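Local coordinates for protein V-type ATPase 116 kDa subunit (Meiothermus ruber, PDB 3RRK) that probably works as the stator-type subunit I, homolog of subunit a, of a rotary proton-transporting ATPase, to which this chain contributes the cytoplasmic N-terminal domain, at residues P56-E61 with A272-V277; L62-A67 with E96-L101; A67-A72 with T265-E270; A72-T77 with R107-G112. All coordinates share one frame; numbering follows the deposited sequence.

Interaction 1 (P56-E61 with A272-V277); sequences PTEEAE and ARYKAV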
loop_
_atom_site.group_PDB
_atom_site.type_symbol
_atom_site.label_atom_id
_atom_site.label_comp_id
_atom_site.label_asym_id
_atom_site.label_seq_id
_atom_site.Cartn_x
_atom_site.Cartn_y
_atom_site.Cartn_z
ATOM N N PRO A 56 5.460 19.104 -25.542
ATOM C CA PRO A 56 4.611 19.220 -24.351
ATOM C C PRO A 56 3.474 18.234 -24.455
ATOM O O PRO A 56 3.115 17.568 -23.493
ATOM C CB PRO A 56 4.083 20.645 -24.444
ATOM C CG PRO A 56 5.191 21.398 -25.157
ATOM C CD PRO A 56 5.884 20.413 -26.064
ATOM N N THR A 57 2.938 18.115 -25.657
ATOM C CA THR A 57 1.876 17.158 -25.927
ATOM C C THR A 57 2.268 15.704 -25.675
ATOM O O THR A 57 1.520 14.959 -25.038
ATOM C CB THR A 57 1.323 17.359 -27.340
ATOM O OG1 THR A 57 0.608 18.604 -27.375
ATOM C CG2 THR A 57 0.389 16.238 -27.711
ATOM N N GLU A 58 3.440 15.291 -26.143
ATOM C CA GLU A 58 3.895 13.928 -25.878
ATOM C C GLU A 58 4.248 13.665 -24.399
ATOM O O GLU A 58 4.034 12.558 -23.879
ATOM C CB GLU A 58 5.060 13.568 -26.793
ATOM C CG GLU A 58 4.642 13.303 -28.222
ATOM C CD GLU A 58 5.645 13.829 -29.237
ATOM O OE1 GLU A 58 6.498 14.670 -28.872
ATOM O OE2 GLU A 58 5.570 13.403 -30.406
ATOM N N GLU A 59 4.793 14.677 -23.726
ATOM C CA GLU A 59 5.049 14.564 -22.301
ATOM C C GLU A 59 3.753 14.357 -21.514
ATOM O O GLU A 59 3.721 13.622 -20.519
ATOM C CB GLU A 59 5.852 15.758 -21.791
ATOM C CG GLU A 59 7.359 15.514 -21.856
ATOM C CD GLU A 59 8.160 16.800 -22.003
ATOM O OE1 GLU A 59 7.723 17.833 -21.443
ATOM O OE2 GLU A 59 9.223 16.779 -22.679
ATOM N N ALA A 60 2.669 14.962 -21.981
ATOM C CA ALA A 60 1.407 14.785 -21.302
ATOM C C ALA A 60 0.860 13.372 -21.520
ATOM O O ALA A 60 0.257 12.774 -20.624
ATOM C CB ALA A 60 0.445 15.819 -21.746
ATOM N N GLU A 61 1.075 12.827 -22.706
ATOM C CA GLU A 61 0.711 11.432 -22.959
ATOM C C GLU A 61 1.500 10.477 -22.057
ATOM O O GLU A 61 0.933 9.554 -21.466
ATOM C CB GLU A 61 0.899 11.074 -24.444
ATOM C CG GLU A 61 0.016 11.890 -25.411
ATOM C CD GLU A 61 0.464 11.834 -26.879
ATOM O OE1 GLU A 61 1.391 11.057 -27.220
ATOM O OE2 GLU A 61 -0.105 12.590 -27.698
ATOM N N ALA A 272 7.824 2.824 -21.481
ATOM C CA ALA A 272 9.167 2.528 -21.977
ATOM C C ALA A 272 9.420 3.182 -23.320
ATOM O O ALA A 272 10.500 3.713 -23.587
ATOM C CB ALA A 272 9.385 1.021 -22.081
ATOM N N ARG A 273 8.411 3.128 -24.171
ATOM C CA ARG A 273 8.533 3.657 -25.513
ATOM C C ARG A 273 8.740 5.165 -25.444
ATOM O O ARG A 273 9.636 5.707 -26.084
ATOM C CB ARG A 273 7.275 3.297 -26.298
ATOM C CG ARG A 273 7.174 3.836 -27.702
ATOM C CD ARG A 273 5.912 3.277 -28.345
ATOM N NE ARG A 273 5.761 1.856 -28.025
ATOM C CZ ARG A 273 4.613 1.184 -28.083
ATOM N NH1 ARG A 273 3.493 1.796 -28.448
ATOM N NH2 ARG A 273 4.583 -0.104 -27.763
ATOM N N TYR A 274 7.926 5.838 -24.641
ATOM C CA TYR A 274 8.042 7.282 -24.492
ATOM C C TYR A 274 9.337 7.692 -23.831
ATOM O O TYR A 274 9.979 8.634 -24.269
ATOM C CB TYR A 274 6.868 7.852 -23.687
ATOM C CG TYR A 274 5.652 8.153 -24.519
ATOM C CD1 TYR A 274 5.411 9.432 -25.002
ATOM C CD2 TYR A 274 4.753 7.156 -24.833
ATOM C CE1 TYR A 274 4.292 9.703 -25.772
ATOM C CE2 TYR A 274 3.645 7.410 -25.598
ATOM C CZ TYR A 274 3.412 8.680 -26.064
ATOM O OH TYR A 274 2.286 8.912 -26.821
ATOM N N LYS A 275 9.710 7.008 -22.757
ATOM C CA LYS A 275 10.950 7.349 -22.065
ATOM C C LYS A 275 12.167 7.140 -22.981
ATOM O O LYS A 275 13.019 8.026 -23.107
ATOM C CB LYS A 275 11.101 6.582 -20.740
ATOM C CG LYS A 275 10.220 7.110 -19.598
ATOM C CD LYS A 275 10.769 6.726 -18.216
ATOM C CE LYS A 275 9.772 6.978 -17.081
ATOM N NZ LYS A 275 9.661 8.408 -16.632
ATOM N N ALA A 276 12.235 5.979 -23.629
ATOM C CA ALA A 276 13.337 5.670 -24.549
ATOM C C ALA A 276 13.643 6.854 -25.453
ATOM O O ALA A 276 14.776 7.334 -25.530
ATOM C CB ALA A 276 12.994 4.451 -25.395
ATOM N N VAL A 277 12.617 7.311 -26.148
ATOM C CA VAL A 277 12.740 8.488 -26.982
ATOM C C VAL A 277 13.301 9.688 -26.216
ATOM O O VAL A 277 14.193 10.385 -26.707
ATOM C CB VAL A 277 11.379 8.869 -27.578
ATOM C CG1 VAL A 277 11.495 10.145 -28.396
ATOM C CG2 VAL A 277 10.845 7.719 -28.412
#
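A polar surface contact, built on a hydrogen bond from Tyr-274 to Glu-61, joins the first turns of helix 56-79 to the last stretch of helix 224-281. The phenol OH donates a hydrogen bond to Glu-61 OE1, which lies at the ring edge and in the ring plane. The modelled OH to OE1 separation of 2.4 Å is doubtfully short at this resolution. Carboxylate and ring stand almost perpendicular, 87° apart, and the aliphatic base of the glutamate adds packing, with Glu-61 CB 3.8 Å from Tyr-274 CZ. Glu-61 reaches the hydroxyl because its chain is extended beyond CG, after a first torsion that sets CG beside the backbone N (chi1 -62°). The contact lies where the long helices of the elongated domain approach the lobe formed round the antiparallel sheet of strands 41-44, 287-293, 15-21 and 310-313; on the same turn as Tyr-274, Val-277 packs on Ile-312 of the last of these strands. One turn back from Glu-61, the backbone of Glu-58 meets the tyrosine as well: its carbonyl O lies 3.4 Å from Tyr-274 CE1, oblique to the ring. The carboxylate of Glu-58 turns away and accepts a hydrogen bond from Ser-55 N.

Interaction 2 (L62-A67 with E96-L101); sequences LKRWEA and EAEAVL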
loop_
_atom_site.group_PDB
_atom_site.type_symbol
_atom_site.label_atom_id
_atom_site.label_comp_id
_atom_site.label_asym_id
_atom_site.label_seq_id
_atom_site.Cartn_x
_atom_site.Cartn_y
_atom_site.Cartn_z
ATOM N N LEU A 62 2.811 10.707 -21.943
ATOM C CA LEU A 62 3.646 9.904 -21.065
ATOM C C LEU A 62 3.069 9.928 -19.654
ATOM O O LEU A 62 2.876 8.872 -19.057
ATOM C CB LEU A 62 5.098 10.395 -21.074
ATOM C CG LEU A 62 6.075 9.797 -20.035
ATOM C CD1 LEU A 62 6.023 8.256 -19.992
ATOM C CD2 LEU A 62 7.521 10.284 -20.254
ATOM N N LYS A 63 2.775 11.125 -19.133
ATOM C CA LYS A 63 2.261 11.233 -17.773
ATOM C C LYS A 63 0.973 10.432 -17.623
ATOM O O LYS A 63 0.786 9.752 -16.617
ATOM C CB LYS A 63 2.042 12.691 -17.351
ATOM C CG LYS A 63 3.305 13.525 -17.185
ATOM C CD LYS A 63 4.033 13.253 -15.868
ATOM C CE LYS A 63 3.582 14.212 -14.765
ATOM N NZ LYS A 63 4.312 13.988 -13.472
ATOM N N ARG A 64 0.085 10.499 -18.613
ATOM C CA ARG A 64 -1.180 9.746 -18.547
ATOM C C ARG A 64 -0.991 8.228 -18.608
ATOM O O ARG A 64 -1.735 7.479 -17.949
ATOM C CB ARG A 64 -2.203 10.238 -19.596
ATOM C CG ARG A 64 -2.580 11.718 -19.395
ATOM C CD ARG A 64 -3.217 12.356 -20.628
ATOM N NE ARG A 64 -4.255 11.502 -21.197
ATOM C CZ ARG A 64 -4.865 11.762 -22.344
ATOM N NH1 ARG A 64 -4.532 12.845 -23.033
ATOM N NH2 ARG A 64 -5.804 10.946 -22.796
ATOM N N TRP A 65 0.006 7.772 -19.373
ATOM C CA TRP A 65 0.296 6.336 -19.434
ATOM C C TRP A 65 0.884 5.825 -18.125
ATOM O O TRP A 65 0.615 4.699 -17.710
ATOM C CB TRP A 65 1.223 6.006 -20.603
ATOM C CG TRP A 65 0.545 5.861 -21.911
ATOM C CD1 TRP A 65 0.684 6.674 -22.998
ATOM C CD2 TRP A 65 -0.399 4.849 -22.283
ATOM N NE1 TRP A 65 -0.106 6.224 -24.032
ATOM C CE2 TRP A 65 -0.778 5.101 -23.622
ATOM C CE3 TRP A 65 -0.957 3.748 -21.617
ATOM C CZ2 TRP A 65 -1.695 4.301 -24.308
ATOM C CZ3 TRP A 65 -1.858 2.943 -22.302
ATOM C CH2 TRP A 65 -2.218 3.227 -23.638
ATOM N N GLU A 66 1.692 6.664 -17.482
ATOM C CA GLU A 66 2.231 6.341 -16.167
ATOM C C GLU A 66 1.116 6.218 -15.130
ATOM O O GLU A 66 1.158 5.356 -14.257
ATOM C CB GLU A 66 3.243 7.388 -15.738
ATOM C CG GLU A 66 4.521 7.389 -16.564
ATOM C CD GLU A 66 5.492 8.477 -16.136
ATOM O OE1 GLU A 66 5.009 9.595 -15.809
ATOM O OE2 GLU A 66 6.726 8.206 -16.126
ATOM N N ALA A 67 0.113 7.082 -15.252
ATOM C CA ALA A 67 -1.054 7.066 -14.370
ATOM C C ALA A 67 -1.863 5.791 -14.611
ATOM O O ALA A 67 -2.333 5.157 -13.663
ATOM C CB ALA A 67 -1.920 8.326 -14.590
ATOM N N GLU A 96 -9.612 5.359 -24.501
ATOM C CA GLU A 96 -10.342 4.140 -24.176
ATOM C C GLU A 96 -9.781 3.459 -22.917
ATOM O O GLU A 96 -10.536 3.087 -22.024
ATOM C CB GLU A 96 -10.307 3.201 -25.370
ATOM C CG GLU A 96 -11.462 2.275 -25.514
ATOM C CD GLU A 96 -11.379 1.447 -26.802
ATOM O OE1 GLU A 96 -10.439 1.643 -27.622
ATOM O OE2 GLU A 96 -12.266 0.588 -26.983
ATOM N N ALA A 97 -8.462 3.307 -22.834
ATOM C CA ALA A 97 -7.827 2.688 -21.657
ATOM C C ALA A 97 -8.174 3.431 -20.378
ATOM O O ALA A 97 -8.547 2.842 -19.356
ATOM C CB ALA A 97 -6.297 2.623 -21.812
ATOM N N GLU A 98 -8.022 4.740 -20.438
ATOM C CA GLU A 98 -8.306 5.556 -19.298
ATOM C C GLU A 98 -9.804 5.462 -18.909
ATOM O O GLU A 98 -10.156 5.466 -17.720
ATOM C CB GLU A 98 -7.948 6.993 -19.628
ATOM C CG GLU A 98 -6.480 7.351 -19.646
ATOM C CD GLU A 98 -6.303 8.760 -20.230
ATOM O OE1 GLU A 98 -7.131 9.158 -21.090
ATOM O OE2 GLU A 98 -5.370 9.476 -19.824
ATOM N N ALA A 99 -10.682 5.385 -19.912
ATOM C CA ALA A 99 -12.133 5.393 -19.674
ATOM C C ALA A 99 -12.583 4.084 -19.052
ATOM O O ALA A 99 -13.539 4.053 -18.279
ATOM C CB ALA A 99 -12.905 5.668 -20.971
ATOM N N VAL A 100 -11.884 3.010 -19.404
ATOM C CA VAL A 100 -12.161 1.675 -18.885
ATOM C C VAL A 100 -11.668 1.501 -17.447
ATOM O O VAL A 100 -12.233 0.729 -16.682
ATOM C CB VAL A 100 -11.525 0.583 -19.809
ATOM C CG1 VAL A 100 -11.558 -0.815 -19.169
ATOM C CG2 VAL A 100 -12.232 0.577 -21.144
ATOM N N LEU A 101 -10.640 2.250 -17.078
ATOM C CA LEU A 101 -9.930 2.020 -15.830
ATOM C C LEU A 101 -10.365 2.904 -14.658
ATOM O O LEU A 101 -10.286 2.471 -13.513
ATOM C CB LEU A 101 -8.423 2.173 -16.065
ATOM C CG LEU A 101 -7.482 2.078 -14.860
ATOM C CD1 LEU A 101 -7.514 0.658 -14.280
ATOM C CD2 LEU A 101 -6.038 2.468 -15.274
HETATM O O HOH W 1 -4.709 8.679 -17.295
#
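Arg-64 and Glu-98 form a two-pronged salt bridge between helix 56-79 and helix 94-138, two members of the helical bundle that makes up the long middle of this domain. The guanidinium grips the carboxylate side-on, one nitrogen to each oxygen. Arg-64 NE donates to Glu-98 OE2 at 2.7 Å in a nearly straight bond (165°), with the acceptor in the guanidinium plane. The second prong, from Arg-64 NH2 to Glu-98 OE1, is 2.8 Å long and more bent, its acceptor tilted from that plane. Both oxygens are met on their syn sides, and the two flat groups lie within 17° of coplanar. A bend at chi3 of the arginine turns its NE and NH2 edge to the glutamate, whose own chain runs out extended.

NH2 has a second anionic partner in Glu-95, so one arginine serves two carboxylates from the start of helix 94-138. Replacing Arg-64 by an alanine is likely to leave Glu-98 and Glu-95 as neighbouring negative charges without their shared mate, and the Glu-98 carboxylate freer to turn. Beneath this salt bridge the contact becomes apolar and buried: Trp-65 brings CZ3 to within 4.5 Å of Ala-97 CB, while its indole also packs on Ala-267 of helix 224-281. Glu-98 OE2 accepts twice, for besides the bond from Arg-64 NE it accepts a hydrogen bond from a water 2.7 Å away, and the same water donates to the backbone O of Arg-64 at 3.3 Å.

Interaction 3 (A67-A72 with T265-E270); sequences AVVSQA and TRAKDE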
loop_
_atom_site.group_PDB
_atom_site.type_symbol
_atom_site.label_atom_id
_atom_site.label_comp_id
_atom_site.label_asym_id
_atom_site.label_seq_id
_atom_site.Cartn_x
_atom_site.Cartn_y
_atom_site.Cartn_z
ATOM N N ALA A 67 0.113 7.082 -15.252
ATOM C CA ALA A 67 -1.054 7.066 -14.370
ATOM C C ALA A 67 -1.863 5.791 -14.611
ATOM O O ALA A 67 -2.333 5.157 -13.663
ATOM C CB ALA A 67 -1.920 8.326 -14.590
ATOM N N VAL A 68 -2.018 5.410 -15.879
ATOM C CA VAL A 68 -2.581 4.101 -16.183
ATOM C C VAL A 68 -1.780 2.970 -15.521
ATOM O O VAL A 68 -2.350 2.098 -14.878
ATOM C CB VAL A 68 -2.665 3.824 -17.684
ATOM C CG1 VAL A 68 -3.245 2.446 -17.907
ATOM C CG2 VAL A 68 -3.496 4.874 -18.390
ATOM N N VAL A 69 -0.460 2.994 -15.647
ATOM C CA VAL A 69 0.343 1.953 -15.010
ATOM C C VAL A 69 0.074 1.898 -13.504
ATOM O O VAL A 69 -0.195 0.845 -12.932
ATOM C CB VAL A 69 1.858 2.152 -15.247
ATOM C CG1 VAL A 69 2.662 1.341 -14.241
ATOM C CG2 VAL A 69 2.239 1.792 -16.678
ATOM N N SER A 70 0.151 3.045 -12.860
ATOM C CA SER A 70 -0.013 3.106 -11.415
ATOM C C SER A 70 -1.424 2.711 -10.935
ATOM O O SER A 70 -1.569 2.021 -9.941
ATOM C CB SER A 70 0.380 4.496 -10.927
ATOM O OG SER A 70 -0.399 4.873 -9.816
ATOM N N GLN A 71 -2.460 3.126 -11.653
ATOM C CA GLN A 71 -3.829 2.775 -11.265
ATOM C C GLN A 71 -4.170 1.305 -11.466
ATOM O O GLN A 71 -4.938 0.726 -10.694
ATOM C CB GLN A 71 -4.847 3.614 -12.032
ATOM C CG GLN A 71 -4.962 5.049 -11.599
ATOM C CD GLN A 71 -5.606 5.918 -12.677
ATOM O OE1 GLN A 71 -5.204 7.064 -12.872
ATOM N NE2 GLN A 71 -6.597 5.374 -13.387
ATOM N N ALA A 72 -3.636 0.706 -12.525
ATOM C CA ALA A 72 -3.842 -0.716 -12.739
ATOM C C ALA A 72 -3.105 -1.525 -11.663
ATOM O O ALA A 72 -3.675 -2.454 -11.094
ATOM C CB ALA A 72 -3.406 -1.126 -14.136
ATOM N N THR A 265 -0.215 -4.021 -19.039
ATOM C CA THR A 265 0.750 -4.479 -20.003
ATOM C C THR A 265 0.950 -3.438 -21.101
ATOM O O THR A 265 2.064 -2.957 -21.333
ATOM C CB THR A 265 0.327 -5.830 -20.554
ATOM O OG1 THR A 265 0.272 -6.756 -19.469
ATOM C CG2 THR A 265 1.316 -6.336 -21.583
ATOM N N ARG A 266 -0.124 -3.056 -21.764
ATOM C CA ARG A 266 0.003 -2.033 -22.791
ATOM C C ARG A 266 0.702 -0.769 -22.259
ATOM O O ARG A 266 1.543 -0.181 -22.947
ATOM C CB ARG A 266 -1.368 -1.714 -23.370
ATOM C CG ARG A 266 -1.451 -0.431 -24.158
ATOM C CD ARG A 266 -0.814 -0.551 -25.515
ATOM N NE ARG A 266 -0.953 0.683 -26.287
ATOM C CZ ARG A 266 -2.086 1.086 -26.864
ATOM N NH1 ARG A 266 -3.207 0.359 -26.752
ATOM N NH2 ARG A 266 -2.101 2.228 -27.548
ATOM N N ALA A 267 0.370 -0.370 -21.029
ATOM C CA ALA A 267 0.895 0.872 -20.465
ATOM C C ALA A 267 2.366 0.772 -20.072
ATOM O O ALA A 267 3.130 1.694 -20.312
ATOM C CB ALA A 267 0.035 1.369 -19.294
ATOM N N LYS A 268 2.767 -0.336 -19.467
ATOM C CA LYS A 268 4.192 -0.568 -19.217
ATOM C C LYS A 268 5.023 -0.340 -20.473
ATOM O O LYS A 268 6.043 0.350 -20.418
ATOM C CB LYS A 268 4.435 -1.972 -18.675
ATOM C CG LYS A 268 4.294 -2.058 -17.157
ATOM C CD LYS A 268 5.383 -1.238 -16.497
ATOM C CE LYS A 268 5.918 -1.894 -15.235
ATOM N NZ LYS A 268 6.624 -0.906 -14.362
ATOM N N ASP A 269 4.579 -0.887 -21.605
ATOM C CA ASP A 269 5.308 -0.720 -22.864
ATOM C C ASP A 269 5.242 0.692 -23.375
ATOM O O ASP A 269 6.190 1.175 -24.007
ATOM C CB ASP A 269 4.773 -1.635 -23.973
ATOM C CG ASP A 269 4.783 -3.091 -23.582
ATOM O OD1 ASP A 269 5.589 -3.472 -22.698
ATOM O OD2 ASP A 269 3.971 -3.850 -24.158
ATOM N N GLU A 270 4.101 1.339 -23.143
ATOM C CA GLU A 270 3.904 2.680 -23.649
ATOM C C GLU A 270 4.877 3.625 -22.966
ATOM O O GLU A 270 5.510 4.466 -23.613
ATOM C CB GLU A 270 2.463 3.124 -23.441
ATOM C CG GLU A 270 1.542 2.556 -24.478
ATOM C CD GLU A 270 1.809 3.152 -25.836
ATOM O OE1 GLU A 270 2.630 4.083 -25.918
ATOM O OE2 GLU A 270 1.203 2.702 -26.823
#
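Val-69 and Ala-267 meet methyl to methyl where helix 56-79 comes close to helix 224-281. Val-69 CG2 lies 3.4 Å from Ala-267 CB, and the two CA atoms are only 5.6 Å apart, a spacing allowed by the single methyl of the alanine. The branch that touches, CG2, is anti to the carbonyl carbon and beside the backbone N (chi1 162°); it passes over the opposing helix, where it reaches the backbone beyond Ala-267 and comes 3.5 Å from Lys-268 N. The segment axes approach to 8.5 Å and run in broadly opposed directions, 142° apart, as neighbours of the helical bundle that links the two alpha/beta lobes of the domain. Val-68 approaches the same methyl from the preceding position, its CG1 3.7 Å from Ala-267 CB, so that two consecutive valines pack on the methyl of the alanine. The aliphatic part of Lys-268 passes alongside Val-69, with CD 4.4 Å from CG2. No hydrogen bond crosses between the segments. On helix 224-281, a salt bridge spans one turn, in which Arg-266 NE donates to Glu-270 OE2 at 3.0 Å, within the guanidinium plane and on the anti lone pair; Arg-273 is a second partner of that oxygen.

Interaction 4 (A72-T77 with R107-G112); sequences AEQSLT and RAEVLG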
loop_
_atom_site.group_PDB
_atom_site.type_symbol
_atom_site.label_atom_id
_atom_site.label_comp_id
_atom_site.label_asym_id
_atom_site.label_seq_id
_atom_site.Cartn_x
_atom_site.Cartn_y
_atom_site.Cartn_z
ATOM N N ALA A 72 -3.636 0.706 -12.525
ATOM C CA ALA A 72 -3.842 -0.716 -12.739
ATOM C C ALA A 72 -3.105 -1.525 -11.663
ATOM O O ALA A 72 -3.675 -2.454 -11.094
ATOM C CB ALA A 72 -3.406 -1.126 -14.136
ATOM N N GLU A 73 -1.852 -1.173 -11.372
ATOM C CA GLU A 73 -1.133 -1.847 -10.288
ATOM C C GLU A 73 -1.931 -1.770 -8.997
ATOM O O GLU A 73 -2.217 -2.779 -8.367
ATOM C CB GLU A 73 0.263 -1.263 -10.078
ATOM C CG GLU A 73 1.292 -1.832 -11.059
ATOM C CD GLU A 73 2.684 -1.187 -10.952
ATOM O OE1 GLU A 73 2.850 -0.189 -10.200
ATOM O OE2 GLU A 73 3.612 -1.685 -11.634
ATOM N N GLN A 74 -2.303 -0.563 -8.610
ATOM C CA GLN A 74 -3.061 -0.386 -7.390
ATOM C C GLN A 74 -4.311 -1.279 -7.403
ATOM O O GLN A 74 -4.593 -1.950 -6.418
ATOM C CB GLN A 74 -3.375 1.101 -7.162
ATOM C CG GLN A 74 -4.417 1.395 -6.082
ATOM C CD GLN A 74 -5.827 1.586 -6.654
ATOM O OE1 GLN A 74 -6.755 0.856 -6.303
ATOM N NE2 GLN A 74 -5.983 2.571 -7.539
ATOM N N SER A 75 -5.033 -1.318 -8.522
ATOM C CA SER A 75 -6.226 -2.155 -8.617
ATOM C C SER A 75 -5.937 -3.653 -8.507
ATOM O O SER A 75 -6.639 -4.372 -7.797
ATOM C CB SER A 75 -7.028 -1.850 -9.883
ATOM O OG SER A 75 -7.328 -0.464 -9.961
ATOM N N LEU A 76 -4.900 -4.119 -9.198
ATOM C CA LEU A 76 -4.555 -5.536 -9.200
ATOM C C LEU A 76 -4.157 -6.004 -7.799
ATOM O O LEU A 76 -4.515 -7.109 -7.364
ATOM C CB LEU A 76 -3.454 -5.807 -10.218
ATOM C CG LEU A 76 -3.910 -5.735 -11.678
ATOM C CD1 LEU A 76 -2.702 -5.587 -12.590
ATOM C CD2 LEU A 76 -4.737 -6.949 -12.073
ATOM N N THR A 77 -3.451 -5.136 -7.083
ATOM C CA THR A 77 -3.094 -5.394 -5.695
ATOM C C THR A 77 -4.306 -5.660 -4.814
ATOM O O THR A 77 -4.355 -6.656 -4.080
ATOM C CB THR A 77 -2.288 -4.233 -5.107
ATOM O OG1 THR A 77 -1.010 -4.165 -5.762
ATOM C CG2 THR A 77 -2.078 -4.443 -3.618
ATOM N N ARG A 107 -13.312 2.078 -7.594
ATOM C CA ARG A 107 -13.969 1.057 -6.803
ATOM C C ARG A 107 -12.955 0.238 -6.046
ATOM O O ARG A 107 -13.170 -0.102 -4.893
ATOM C CB ARG A 107 -14.838 0.153 -7.665
ATOM C CG ARG A 107 -16.286 0.601 -7.753
ATOM C CD ARG A 107 -16.997 -0.113 -8.891
ATOM N NE ARG A 107 -17.189 -1.541 -8.635
ATOM C CZ ARG A 107 -17.124 -2.489 -9.573
ATOM N NH1 ARG A 107 -16.841 -2.169 -10.840
ATOM N NH2 ARG A 107 -17.331 -3.764 -9.246
ATOM N N ALA A 108 -11.838 -0.075 -6.681
ATOM C CA ALA A 108 -10.873 -0.926 -6.014
ATOM C C ALA A 108 -10.290 -0.130 -4.862
ATOM O O ALA A 108 -10.066 -0.660 -3.772
ATOM C CB ALA A 108 -9.776 -1.415 -6.979
ATOM N N GLU A 109 -10.073 1.155 -5.081
ATOM C CA GLU A 109 -9.449 1.932 -4.016
ATOM C C GLU A 109 -10.311 1.924 -2.761
ATOM O O GLU A 109 -9.810 1.740 -1.651
ATOM C CB GLU A 109 -9.155 3.358 -4.453
ATOM C CG GLU A 109 -8.161 4.068 -3.545
ATOM C CD GLU A 109 -8.196 5.582 -3.712
ATOM O OE1 GLU A 109 -9.131 6.088 -4.380
ATOM O OE2 GLU A 109 -7.299 6.268 -3.166
ATOM N N VAL A 110 -11.610 2.109 -2.964
ATOM C CA VAL A 110 -12.590 2.184 -1.890
ATOM C C VAL A 110 -12.753 0.820 -1.214
ATOM O O VAL A 110 -12.620 0.700 -0.006
ATOM C CB VAL A 110 -13.945 2.720 -2.440
ATOM C CG1 VAL A 110 -15.103 2.365 -1.538
ATOM C CG2 VAL A 110 -13.863 4.226 -2.671
ATOM N N LEU A 111 -13.025 -0.213 -1.995
ATOM C CA LEU A 111 -13.116 -1.567 -1.449
ATOM C C LEU A 111 -11.894 -1.956 -0.640
ATOM O O LEU A 111 -12.030 -2.443 0.478
ATOM C CB LEU A 111 -13.340 -2.572 -2.566
ATOM C CG LEU A 111 -14.705 -2.318 -3.207
ATOM C CD1 LEU A 111 -14.946 -3.190 -4.428
ATOM C CD2 LEU A 111 -15.781 -2.524 -2.160
ATOM N N GLY A 112 -10.706 -1.737 -1.198
ATOM C CA GLY A 112 -9.476 -2.114 -0.531
ATOM C C GLY A 112 -9.293 -1.391 0.790
ATOM O O GLY A 112 -8.740 -1.947 1.743
#
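Within the helical bundle of the domain, Ser-75 and Gln-74 near the end of helix 56-79 pack against Ala-108 and Glu-109 of helix 94-138. The two segments run roughly the same way, with 41° between their directions, because the loop joining the helices carries the chain back before the second one starts. Their axes come within 8.9 Å, and the nearest CA atoms, those of Ser-75 and Ala-108, are 5.5 Å apart. Small residues at this point make the close approach possible. Ala-108 CB sits 4.0 Å from both CB and OG of Ser-75, a van der Waals contact in which the hydroxyl has no polar role across the helices; OG is bound instead to the backbone O of Gln-71, one turn back on its own helix. Leu-260 of helix 224-281 also touches Ser-75, bringing a third helix to this buried side.

Gln-74 extends over the outer side of the alanine. Its side chain leaves the helix toward the neighbour at CB, CG is anti to the backbone N (chi1 167°), and a bend at chi2 (-96°) brings the OE1 end of the amide to Ala-108 and Glu-109. Its OE1 lies 3.8 Å from Ala-108 CB and 3.5 Å from Glu-109 N, an approach that makes no hydrogen bond. The Glu-109 side chain runs out extended, and OE2 forms a salt bridge with Lys-113, one turn further along. In helix 56-79, Glu-73 O accepts from Thr-77 N and also from Thr-77 OG1, the latter 3.2 Å away and well above the carbonyl plane.

In the fold
Following the chain from the N terminus, helix 56-79 takes part in all four contacts, its successive turns meeting two different partners. Interactions 2 and 4 close short loops, of 28 and 29 intervening residues, to helix 94-138; interactions 1 and 3 wait for the return of helix 224-281 and close loops of 210 and 192 residues that include the three-stranded sheet of the far lobe. Interaction 3 is nested inside interaction 1, interaction 2 lies within the loop of interaction 1, and interaction 4 within those of both 1 and 3. Interaction 2 crosses both 3 and 4. Leu-101 of interaction 2 packs on Gln-71, and Lys-275 pairs with Glu-66, tying all three helices together.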